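Local coordinates for nitrophorin Cim l NP (Cimex lectularius, PDB 2IMQ), which carries nitric oxide on a cysteine-ligated heme b and delivers it to the victim during feeding, causing vasodilation, at residues Trp14-His18 / Ala43-Phe49; Thr81-Leu86 / Lys114-Thr120; Lys147-Asp151 / Trp168-Val174. All blocks are in the same frame, centred on the assembly; numbering follows the deposited sequence.

Contact 1: residues Trp14-His18 / Ala43-Phe49. With HEM (protoporphyrin IX containing Fe), chain B.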
loop_
_atom_site.group_PDB
_atom_site.type_symbol
_atom_site.label_atom_id
_atom_site.label_comp_id
_atom_site.label_asym_id
_atom_site.label_seq_id
_atom_site.Cartn_x
_atom_site.Cartn_y
_atom_site.Cartn_z
ATOM N N TRP A 14 -2.126 4.764 -2.503
ATOM C CA TRP A 14 -2.264 5.723 -3.581
ATOM C C TRP A 14 -1.057 6.607 -3.608
ATOM O O TRP A 14 -0.727 7.282 -2.633
ATOM C CB TRP A 14 -3.494 6.548 -3.318
ATOM C CG TRP A 14 -3.981 7.378 -4.432
ATOM C CD1 TRP A 14 -3.521 7.452 -5.718
ATOM C CD2 TRP A 14 -5.158 8.155 -4.378
ATOM N NE1 TRP A 14 -4.316 8.321 -6.435
ATOM C CE2 TRP A 14 -5.329 8.762 -5.625
ATOM C CE3 TRP A 14 -6.086 8.423 -3.370
ATOM C CZ2 TRP A 14 -6.399 9.597 -5.887
ATOM C CZ3 TRP A 14 -7.116 9.256 -3.638
ATOM C CH2 TRP A 14 -7.279 9.812 -4.873
ATOM N N ASN A 15 -0.398 6.643 -4.743
ATOM C CA ASN A 15 0.610 7.665 -5.007
ATOM C C ASN A 15 -0.171 8.889 -5.448
ATOM O O ASN A 15 -0.529 9.086 -6.635
ATOM C CB ASN A 15 1.611 7.178 -6.055
ATOM C CG ASN A 15 2.766 8.118 -6.186
ATOM O OD1 ASN A 15 2.600 9.270 -5.858
ATOM N ND2 ASN A 15 3.943 7.650 -6.631
ATOM N N SER A 16 -0.500 9.672 -4.447
ATOM C CA SER A 16 -1.424 10.790 -4.596
ATOM C C SER A 16 -0.713 12.120 -4.849
ATOM O O SER A 16 -1.350 13.111 -5.264
ATOM C CB SER A 16 -2.289 10.850 -3.327
ATOM O OG SER A 16 -1.462 10.880 -2.208
ATOM N N GLY A 17 0.601 12.206 -4.660
ATOM C CA GLY A 17 1.318 13.421 -5.041
ATOM C C GLY A 17 0.956 14.581 -4.142
ATOM O O GLY A 17 1.033 14.460 -2.911
ATOM N N HIS A 18 0.536 15.698 -4.761
ATOM C CA HIS A 18 0.096 16.867 -4.016
ATOM C C HIS A 18 -1.416 16.878 -3.818
ATOM O O HIS A 18 -1.957 17.851 -3.281
ATOM C CB HIS A 18 0.561 18.164 -4.726
ATOM C CG HIS A 18 2.052 18.351 -4.730
ATOM N ND1 HIS A 18 2.692 19.276 -3.931
ATOM C CD2 HIS A 18 3.025 17.722 -5.429
ATOM C CE1 HIS A 18 3.996 19.215 -4.149
ATOM N NE2 HIS A 18 4.226 18.274 -5.050
ATOM N N ALA A 43 -2.202 3.811 2.859
ATOM C CA ALA A 43 -0.854 4.300 2.625
ATOM C C ALA A 43 -0.932 5.299 1.468
ATOM O O ALA A 43 -1.558 5.058 0.422
ATOM C CB ALA A 43 0.119 3.182 2.263
ATOM N N VAL A 44 -0.250 6.395 1.637
ATOM C CA VAL A 44 -0.118 7.385 0.576
ATOM C C VAL A 44 1.333 7.774 0.381
ATOM O O VAL A 44 2.155 7.680 1.296
ATOM C CB VAL A 44 -0.929 8.652 0.809
ATOM C CG1 VAL A 44 -2.324 8.374 0.675
ATOM C CG2 VAL A 44 -0.641 9.269 2.137
ATOM N N GLN A 45 1.645 8.159 -0.858
ATOM C CA GLN A 45 2.904 8.707 -1.209
ATOM C C GLN A 45 2.630 10.004 -1.882
ATOM O O GLN A 45 1.734 10.133 -2.713
ATOM C CB GLN A 45 3.643 7.775 -2.173
ATOM C CG GLN A 45 4.892 8.423 -2.749
ATOM C CD GLN A 45 5.754 7.522 -3.534
ATOM O OE1 GLN A 45 5.797 6.301 -3.321
ATOM N NE2 GLN A 45 6.521 8.148 -4.409
ATOM N N GLY A 46 3.477 10.983 -1.571
ATOM C CA GLY A 46 3.298 12.284 -2.146
ATOM C C GLY A 46 4.322 13.286 -1.653
ATOM O O GLY A 46 5.497 12.964 -1.413
ATOM N N PHE A 47 3.845 14.504 -1.502
ATOM C CA PHE A 47 4.755 15.619 -1.178
ATOM C C PHE A 47 4.156 16.564 -0.176
ATOM O O PHE A 47 2.997 16.950 -0.301
ATOM C CB PHE A 47 5.073 16.405 -2.426
ATOM C CG PHE A 47 5.890 15.636 -3.414
ATOM C CD1 PHE A 47 5.284 15.058 -4.525
ATOM C CD2 PHE A 47 7.253 15.426 -3.193
ATOM C CE1 PHE A 47 6.036 14.300 -5.431
ATOM C CE2 PHE A 47 8.021 14.683 -4.096
ATOM C CZ PHE A 47 7.410 14.113 -5.215
ATOM N N GLY A 48 4.979 16.950 0.792
ATOM C CA GLY A 48 4.636 18.030 1.725
ATOM C C GLY A 48 3.681 17.647 2.842
ATOM O O GLY A 48 3.085 18.516 3.477
ATOM N N PHE A 49 3.517 16.360 3.137
ATOM C CA PHE A 49 2.557 15.972 4.165
ATOM C C PHE A 49 2.816 16.577 5.547
ATOM O O PHE A 49 1.886 17.051 6.166
ATOM C CB PHE A 49 2.515 14.457 4.344
ATOM C CG PHE A 49 2.076 13.706 3.109
ATOM C CD1 PHE A 49 2.760 12.587 2.706
ATOM C CD2 PHE A 49 0.967 14.103 2.400
ATOM C CE1 PHE A 49 2.373 11.898 1.586
ATOM C CE2 PHE A 49 0.530 13.355 1.284
ATOM C CZ PHE A 49 1.261 12.271 0.892
HETATM C CHA HEM B . -3.723 12.375 8.249
HETATM C CHB HEM B . -5.085 10.067 4.208
HETATM C CHC HEM B . -3.350 13.696 1.564
HETATM C CHD HEM B . -1.703 15.872 5.474
HETATM C C1A HEM B . -4.275 11.443 7.418
HETATM C C2A HEM B . -4.960 10.235 7.811
HETATM C C3A HEM B . -5.299 9.592 6.665
HETATM C C4A HEM B . -4.874 10.384 5.547
HETATM C CMA HEM B . -6.066 8.286 6.573
HETATM C CAA HEM B . -5.264 9.746 9.246
HETATM C CBA HEM B . -6.712 10.247 9.497
HETATM C CGA HEM B . -7.172 9.931 10.912
HETATM O O1A HEM B . -6.789 10.655 11.830
HETATM O O2A HEM B . -7.980 8.991 11.115
HETATM C C1B HEM B . -4.744 10.863 3.160
HETATM C C2B HEM B . -5.017 10.567 1.774
HETATM C C3B HEM B . -4.550 11.563 1.030
HETATM C C4B HEM B . -3.975 12.532 1.926
HETATM C CMB HEM B . -5.721 9.294 1.462
HETATM C CAB HEM B . -4.565 11.726 -0.482
HETATM C CBB HEM B . -5.436 11.050 -1.244
HETATM C C1C HEM B . -2.776 14.655 2.348
HETATM C C2C HEM B . -2.083 15.841 1.912
HETATM C C3C HEM B . -1.690 16.466 3.018
HETATM C C4C HEM B . -1.988 15.644 4.149
HETATM C CMC HEM B . -2.012 16.391 0.484
HETATM C CAC HEM B . -0.948 17.793 3.092
HETATM C CBC HEM B . 0.238 17.973 2.516
HETATM C C1D HEM B . -2.057 15.097 6.557
HETATM C C2D HEM B . -1.643 15.378 7.911
HETATM C C3D HEM B . -2.286 14.331 8.762
HETATM C C4D HEM B . -3.013 13.475 7.863
HETATM C CMD HEM B . -0.772 16.540 8.388
HETATM C CAD HEM B . -2.105 14.244 10.287
HETATM C CBD HEM B . -2.853 15.435 10.865
HETATM C CGD HEM B . -3.037 15.270 12.342
HETATM O O1D HEM B . -3.644 16.208 12.953
HETATM O O2D HEM B . -2.574 14.219 12.873
HETATM N NA HEM B . -4.245 11.532 6.030
HETATM N NB HEM B . -4.084 12.059 3.220
HETATM N NC HEM B . -2.669 14.554 3.703
HETATM N ND HEM B . -2.844 13.952 6.574
HETATM FE FE HEM B . -3.579 13.107 4.892
#
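Five backbone hydrogen bonds zip the ends of two parallel strands together in the DNase I-like beta-sandwich, the strands belonging to a beta-alpha-beta unit. W14 N gives to A43 O (3.0 Å) and Q45 N to W14 O (3.1 Å), the regular parallel pattern. Then comes a beta bulge: Q45 O takes both S16 N (2.9 Å) and G17 N (3.1 Å), so the register slips by one residue and G17 pairs with G46. Past the bulge, F47 N donates to G17 O (3.1 Å). The CA atoms of G17 and G46 are only 3.7 Å apart, and a CB on G46 would collide with G17 O.

N15 and Q45 lie on one face of the sheet, where N15 ND2 is hydrogen-bonded to D171 OD2, just after the corner at G170. Outside the strands, F47 CB sits over the face of the H18 ring, a CH-pi contact 3.6 Å from its centroid; the two rings are near parallel but slid apart.

W14 and V44, on the other face, meet the heme together with S16, G48 and F49, so this strand end forms part of the heme pocket. V44 CG1 lies 3.6 Å from heme CMB, W14 CZ3 is 3.4 Å from the vinyl carbon CBB, and G48 O approaches the other vinyl at CBC to 3.1 Å.

Contact 2: residues Thr81-Leu86 / Lys114-Thr120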
loop_
_atom_site.group_PDB
_atom_site.type_symbol
_atom_site.label_atom_id
_atom_site.label_comp_id
_atom_site.label_asym_id
_atom_site.label_seq_id
_atom_site.Cartn_x
_atom_site.Cartn_y
_atom_site.Cartn_z
ATOM N N THR A 81 5.499 11.371 7.073
ATOM C CA THR A 81 6.784 12.002 6.774
ATOM C C THR A 81 6.545 13.042 5.695
ATOM O O THR A 81 5.398 13.352 5.357
ATOM C CB THR A 81 7.846 10.984 6.349
ATOM O OG1 THR A 81 7.488 10.427 5.077
ATOM C CG2 THR A 81 7.932 9.819 7.294
ATOM N N GLU A 82 7.588 13.603 5.125
ATOM C CA GLU A 82 7.335 14.527 4.050
ATOM C C GLU A 82 6.695 13.870 2.809
ATOM O O GLU A 82 5.938 14.542 2.116
ATOM C CB GLU A 82 8.602 15.290 3.675
ATOM C CG GLU A 82 8.729 16.615 4.416
ATOM C CD GLU A 82 7.681 17.601 3.949
ATOM O OE1 GLU A 82 7.779 18.080 2.793
ATOM O OE2 GLU A 82 6.741 17.869 4.712
ATOM N N THR A 83 6.987 12.585 2.574
ATOM C CA THR A 83 6.584 11.938 1.345
ATOM C C THR A 83 5.705 10.742 1.535
ATOM O O THR A 83 5.239 10.195 0.538
ATOM C CB THR A 83 7.796 11.488 0.519
ATOM O OG1 THR A 83 8.528 10.507 1.267
ATOM C CG2 THR A 83 8.714 12.668 0.218
ATOM N N MET A 84 5.492 10.300 2.765
ATOM C CA MET A 84 4.719 9.070 3.025
ATOM C C MET A 84 3.707 9.294 4.157
ATOM O O MET A 84 3.939 10.055 5.073
ATOM C CB MET A 84 5.580 7.898 3.445
ATOM C CG MET A 84 6.591 7.391 2.401
ATOM S SD MET A 84 7.617 6.135 3.027
ATOM C CE MET A 84 8.768 7.170 3.863
ATOM N N GLY A 85 2.617 8.555 4.107
ATOM C CA GLY A 85 1.642 8.507 5.179
ATOM C C GLY A 85 1.164 7.056 5.309
ATOM O O GLY A 85 0.891 6.381 4.298
ATOM N N LEU A 86 1.054 6.560 6.545
ATOM C CA LEU A 86 0.502 5.244 6.785
ATOM C C LEU A 86 -0.412 5.329 7.995
ATOM O O LEU A 86 -0.000 5.794 9.059
ATOM C CB LEU A 86 1.588 4.218 7.108
ATOM C CG LEU A 86 1.176 2.773 7.398
ATOM C CD1 LEU A 86 0.454 2.113 6.204
ATOM C CD2 LEU A 86 2.383 1.982 7.843
ATOM N N LYS A 114 13.439 11.880 2.529
ATOM C CA LYS A 114 12.369 11.734 1.515
ATOM C C LYS A 114 12.092 10.307 1.111
ATOM O O LYS A 114 11.027 10.037 0.569
ATOM C CB LYS A 114 12.689 12.523 0.268
ATOM C CG LYS A 114 12.659 14.040 0.491
ATOM C CD LYS A 114 11.838 14.704 -0.603
ATOM C CE LYS A 114 12.549 14.769 -1.935
ATOM N NZ LYS A 114 11.699 15.404 -2.988
ATOM N N SER A 115 13.022 9.407 1.333
ATOM C CA SER A 115 12.881 7.995 0.967
ATOM C C SER A 115 13.091 7.091 2.182
ATOM O O SER A 115 13.782 7.471 3.151
ATOM C CB SER A 115 13.882 7.640 -0.127
ATOM O OG SER A 115 13.586 8.342 -1.329
ATOM N N GLY A 116 12.462 5.933 2.166
ATOM C CA GLY A 116 12.558 4.966 3.225
ATOM C C GLY A 116 11.222 4.290 3.366
ATOM O O GLY A 116 10.649 3.888 2.362
ATOM N N GLY A 117 10.746 4.170 4.595
ATOM C CA GLY A 117 9.486 3.596 4.817
ATOM C C GLY A 117 9.049 3.682 6.252
ATOM O O GLY A 117 9.740 4.256 7.130
ATOM N N ILE A 118 7.885 3.110 6.485
ATOM C CA ILE A 118 7.180 3.081 7.807
ATOM C C ILE A 118 6.699 1.688 8.025
ATOM O O ILE A 118 6.135 1.068 7.103
ATOM C CB ILE A 118 5.992 4.017 7.797
ATOM C CG1 ILE A 118 6.383 5.457 7.396
ATOM C CG2 ILE A 118 5.274 4.053 9.206
ATOM C CD1 ILE A 118 5.250 6.329 7.079
ATOM N N VAL A 119 6.858 1.175 9.256
ATOM C CA VAL A 119 6.239 -0.077 9.599
ATOM C C VAL A 119 5.422 0.104 10.879
ATOM O O VAL A 119 5.970 0.528 11.867
ATOM C CB VAL A 119 7.251 -1.216 9.877
ATOM C CG1 VAL A 119 6.543 -2.501 9.977
ATOM C CG2 VAL A 119 8.285 -1.294 8.850
ATOM N N THR A 120 4.165 -0.256 10.836
ATOM C CA THR A 120 3.290 -0.253 12.030
ATOM C C THR A 120 2.868 -1.661 12.281
ATOM O O THR A 120 2.364 -2.357 11.399
ATOM C CB THR A 120 2.083 0.668 11.761
ATOM O OG1 THR A 120 2.522 2.020 11.696
ATOM C CG2 THR A 120 1.031 0.587 12.867
HETATM O O HOH W 1 1.377 4.508 11.128
#
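Here the two sheets of the beta-sandwich meet face to face: strand 84-91 of the six-stranded sheet lies over strand 116-124 of the five-stranded one. The short segments 84-86 and 116-120 run nearly parallel, at 9°, with axes 7.7 Å apart, too far for backbone pairing, so side chains fill the gap.

Apolar packing does most of the work. M84, L86 and I118 all point across the interface: I118 CD1 meets M84 CB at 4.0 Å, and I118 CG2 meets L86 CD2 at 3.8 Å. The thioether of M84 lies along the glycines at the start of the second strand, with SD 3.6 Å from G117 CA and CE 3.8 Å from G116 C.

Polar links close the two ends. T83 OG1 donates to K114 O in a short hydrogen bond of 2.6 Å. Before the strand, T81 OG1 accepts weak bonds from T83 N and M84 N, while T81 N bonds M84 O at 2.9 Å, tying up the turn. At the far end T120 OG1, also hydrogen-bonded to T104, shares a water with the first strand: the water lies 2.8 Å from T120 OG1 and donates to L86 O, likewise at 2.8 Å.

Contact 3: residues Lys147-Asp151 / Trp168-Val174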
loop_
_atom_site.group_PDB
_atom_site.type_symbol
_atom_site.label_atom_id
_atom_site.label_comp_id
_atom_site.label_asym_id
_atom_site.label_seq_id
_atom_site.Cartn_x
_atom_site.Cartn_y
_atom_site.Cartn_z
ATOM N N LYS A 147 16.678 0.901 -7.569
ATOM C CA LYS A 147 15.733 1.963 -7.409
ATOM C C LYS A 147 14.495 1.523 -6.645
ATOM O O LYS A 147 13.597 2.319 -6.440
ATOM C CB LYS A 147 15.294 2.498 -8.753
ATOM C CG LYS A 147 14.371 1.561 -9.528
ATOM C CD LYS A 147 13.996 2.043 -10.914
ATOM C CE LYS A 147 13.198 0.974 -11.620
ATOM N NZ LYS A 147 11.807 1.291 -11.574
ATOM N N TYR A 148 14.429 0.250 -6.274
ATOM C CA TYR A 148 13.179 -0.286 -5.718
ATOM C C TYR A 148 13.061 0.117 -4.231
ATOM O O TYR A 148 14.022 0.198 -3.497
ATOM C CB TYR A 148 13.125 -1.787 -5.897
ATOM C CG TYR A 148 13.308 -2.224 -7.344
ATOM C CD1 TYR A 148 14.378 -3.022 -7.735
ATOM C CD2 TYR A 148 12.478 -1.766 -8.331
ATOM C CE1 TYR A 148 14.577 -3.378 -9.055
ATOM C CE2 TYR A 148 12.688 -2.102 -9.666
ATOM C CZ TYR A 148 13.706 -2.914 -10.020
ATOM O OH TYR A 148 13.900 -3.197 -11.334
ATOM N N ALA A 149 11.807 0.307 -3.796
ATOM C CA ALA A 149 11.505 0.779 -2.461
ATOM C C ALA A 149 11.477 -0.380 -1.461
ATOM O O ALA A 149 10.478 -0.676 -0.816
ATOM C CB ALA A 149 10.223 1.572 -2.456
ATOM N N TYR A 150 12.616 -1.027 -1.336
ATOM C CA TYR A 150 12.843 -2.088 -0.387
ATOM C C TYR A 150 14.022 -1.710 0.528
ATOM O O TYR A 150 15.019 -1.141 0.068
ATOM C CB TYR A 150 13.198 -3.405 -1.065
ATOM C CG TYR A 150 13.357 -4.563 -0.107
ATOM C CD1 TYR A 150 12.264 -5.233 0.329
ATOM C CD2 TYR A 150 14.606 -4.964 0.346
ATOM C CE1 TYR A 150 12.381 -6.269 1.221
ATOM C CE2 TYR A 150 14.742 -5.996 1.218
ATOM C CZ TYR A 150 13.634 -6.684 1.645
ATOM O OH TYR A 150 13.739 -7.719 2.562
ATOM N N ASP A 151 13.899 -2.020 1.810
ATOM C CA ASP A 151 15.016 -2.024 2.714
ATOM C C ASP A 151 14.730 -3.146 3.697
ATOM O O ASP A 151 13.591 -3.360 4.137
ATOM C CB ASP A 151 15.056 -0.670 3.421
ATOM C CG ASP A 151 16.311 -0.449 4.258
ATOM O OD1 ASP A 151 16.427 -1.086 5.309
ATOM O OD2 ASP A 151 17.188 0.361 3.907
ATOM N N TRP A 168 2.638 -5.106 2.665
ATOM C CA TRP A 168 3.494 -4.033 2.238
ATOM C C TRP A 168 2.720 -3.388 1.104
ATOM O O TRP A 168 2.402 -4.020 0.093
ATOM C CB TRP A 168 4.810 -4.593 1.710
ATOM C CG TRP A 168 5.929 -3.610 1.522
ATOM C CD1 TRP A 168 5.888 -2.376 0.999
ATOM C CD2 TRP A 168 7.260 -3.814 1.930
ATOM N NE1 TRP A 168 7.129 -1.790 1.019
ATOM C CE2 TRP A 168 7.998 -2.670 1.591
ATOM C CE3 TRP A 168 7.940 -4.897 2.529
ATOM C CZ2 TRP A 168 9.328 -2.561 1.856
ATOM C CZ3 TRP A 168 9.285 -4.762 2.781
ATOM C CH2 TRP A 168 9.946 -3.612 2.453
ATOM N N ILE A 169 2.414 -2.120 1.293
ATOM C CA ILE A 169 1.496 -1.370 0.410
ATOM C C ILE A 169 2.081 -0.022 0.057
ATOM O O ILE A 169 2.628 0.669 0.910
ATOM C CB ILE A 169 0.107 -1.192 1.055
ATOM C CG1 ILE A 169 0.192 -0.541 2.439
ATOM C CG2 ILE A 169 -0.588 -2.552 1.113
ATOM C CD1 ILE A 169 -1.233 -0.218 2.997
ATOM N N GLY A 170 1.969 0.333 -1.213
ATOM C CA GLY A 170 2.458 1.605 -1.688
ATOM C C GLY A 170 3.015 1.424 -3.076
ATOM O O GLY A 170 2.942 0.352 -3.690
ATOM N N ASP A 171 3.572 2.513 -3.558
ATOM C CA ASP A 171 4.259 2.529 -4.832
ATOM C C ASP A 171 5.688 2.069 -4.565
ATOM O O ASP A 171 6.474 2.792 -3.909
ATOM C CB ASP A 171 4.210 3.899 -5.471
ATOM C CG ASP A 171 4.972 4.001 -6.761
ATOM O OD1 ASP A 171 5.619 2.990 -7.153
ATOM O OD2 ASP A 171 4.899 5.093 -7.371
ATOM N N LEU A 172 6.012 0.863 -5.002
ATOM C CA LEU A 172 7.300 0.234 -4.768
ATOM C C LEU A 172 8.439 0.734 -5.670
ATOM O O LEU A 172 9.545 0.260 -5.565
ATOM C CB LEU A 172 7.183 -1.260 -4.925
ATOM C CG LEU A 172 6.084 -1.983 -4.110
ATOM C CD1 LEU A 172 6.066 -3.454 -4.437
ATOM C CD2 LEU A 172 6.209 -1.781 -2.626
ATOM N N ASN A 173 8.107 1.640 -6.561
ATOM C CA ASN A 173 9.018 2.126 -7.585
ATOM C C ASN A 173 9.409 1.051 -8.552
ATOM O O ASN A 173 10.448 1.066 -9.154
ATOM C CB ASN A 173 10.246 2.891 -7.042
ATOM C CG ASN A 173 10.709 3.898 -8.021
ATOM O OD1 ASN A 173 9.885 4.489 -8.729
ATOM N ND2 ASN A 173 12.016 4.106 -8.079
ATOM N N VAL A 174 8.521 0.083 -8.695
ATOM C CA VAL A 174 8.575 -1.003 -9.681
ATOM C C VAL A 174 7.757 -0.543 -10.927
ATOM O O VAL A 174 6.622 -0.124 -10.768
ATOM C CB VAL A 174 7.985 -2.313 -9.094
ATOM C CG1 VAL A 174 7.766 -3.323 -10.157
ATOM C CG2 VAL A 174 8.915 -2.846 -8.027
HETATM O O HOH W 2 11.014 3.894 -11.724
#
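Within the DNase I-like fold, a loop between two strands of the five-stranded sheet, 127-135 and 165-169, folds back against the turn that follows the second of them. Three direct hydrogen bonds join the pieces. A149 N donates to L172 O (2.9 Å). N173 then makes a two-way link with K147: its ND2 gives to K147 O (2.9 Å), and its O receives K147 NZ (2.8 Å). D138 takes another bond from N173 ND2, and Q200 one from K147 NZ.

The turn is shaped from within by D171, whose OD1 accepts N173 N at 2.9 Å, an Asx turn. The same carboxylate makes a salt bridge to R175 through OD1 and takes N15 ND2 on OD2. S134 OG serves both segments, bonding to A149 O and W168 NE1; Y150 OH has D155 and D151 has R153.

Apolar contacts flank these bonds. Y150 CD1 comes within 3.5 Å of W168 CH2, the rings near parallel but barely overlapping, while A149 points its CB toward the turn and Y148 CD2 touches V174 CG2 at 3.7 Å. A water completes the K147-N173 link, accepting from K147 NZ at 2.7 Å and donating to N173 OD1 at 3.3 Å.

Strand 39-46 connects the whole set. Along one edge it pairs with strand 84-91, so contacts 1 and 2 join directly: G46 N lies 2.9 Å from T83 O and V44 N 2.9 Å from G85 O, both probable hydrogen bonds. Its inner face looks toward contact 3, where A43 CB packs on I169 CG1 at 3.7 Å and, on the neighbouring strand, N15 ND2 reaches D171 OD2 at 2.8 Å. Contacts 2 and 3 share the five-stranded sheet but do not touch, their centres about 11 Å apart. Heme belongs to contact 1, whose F49 side chain is about 7 Å from that of the proximal C60; the side chains of L86 and D171 stay about 9 and 13 Å from the heme.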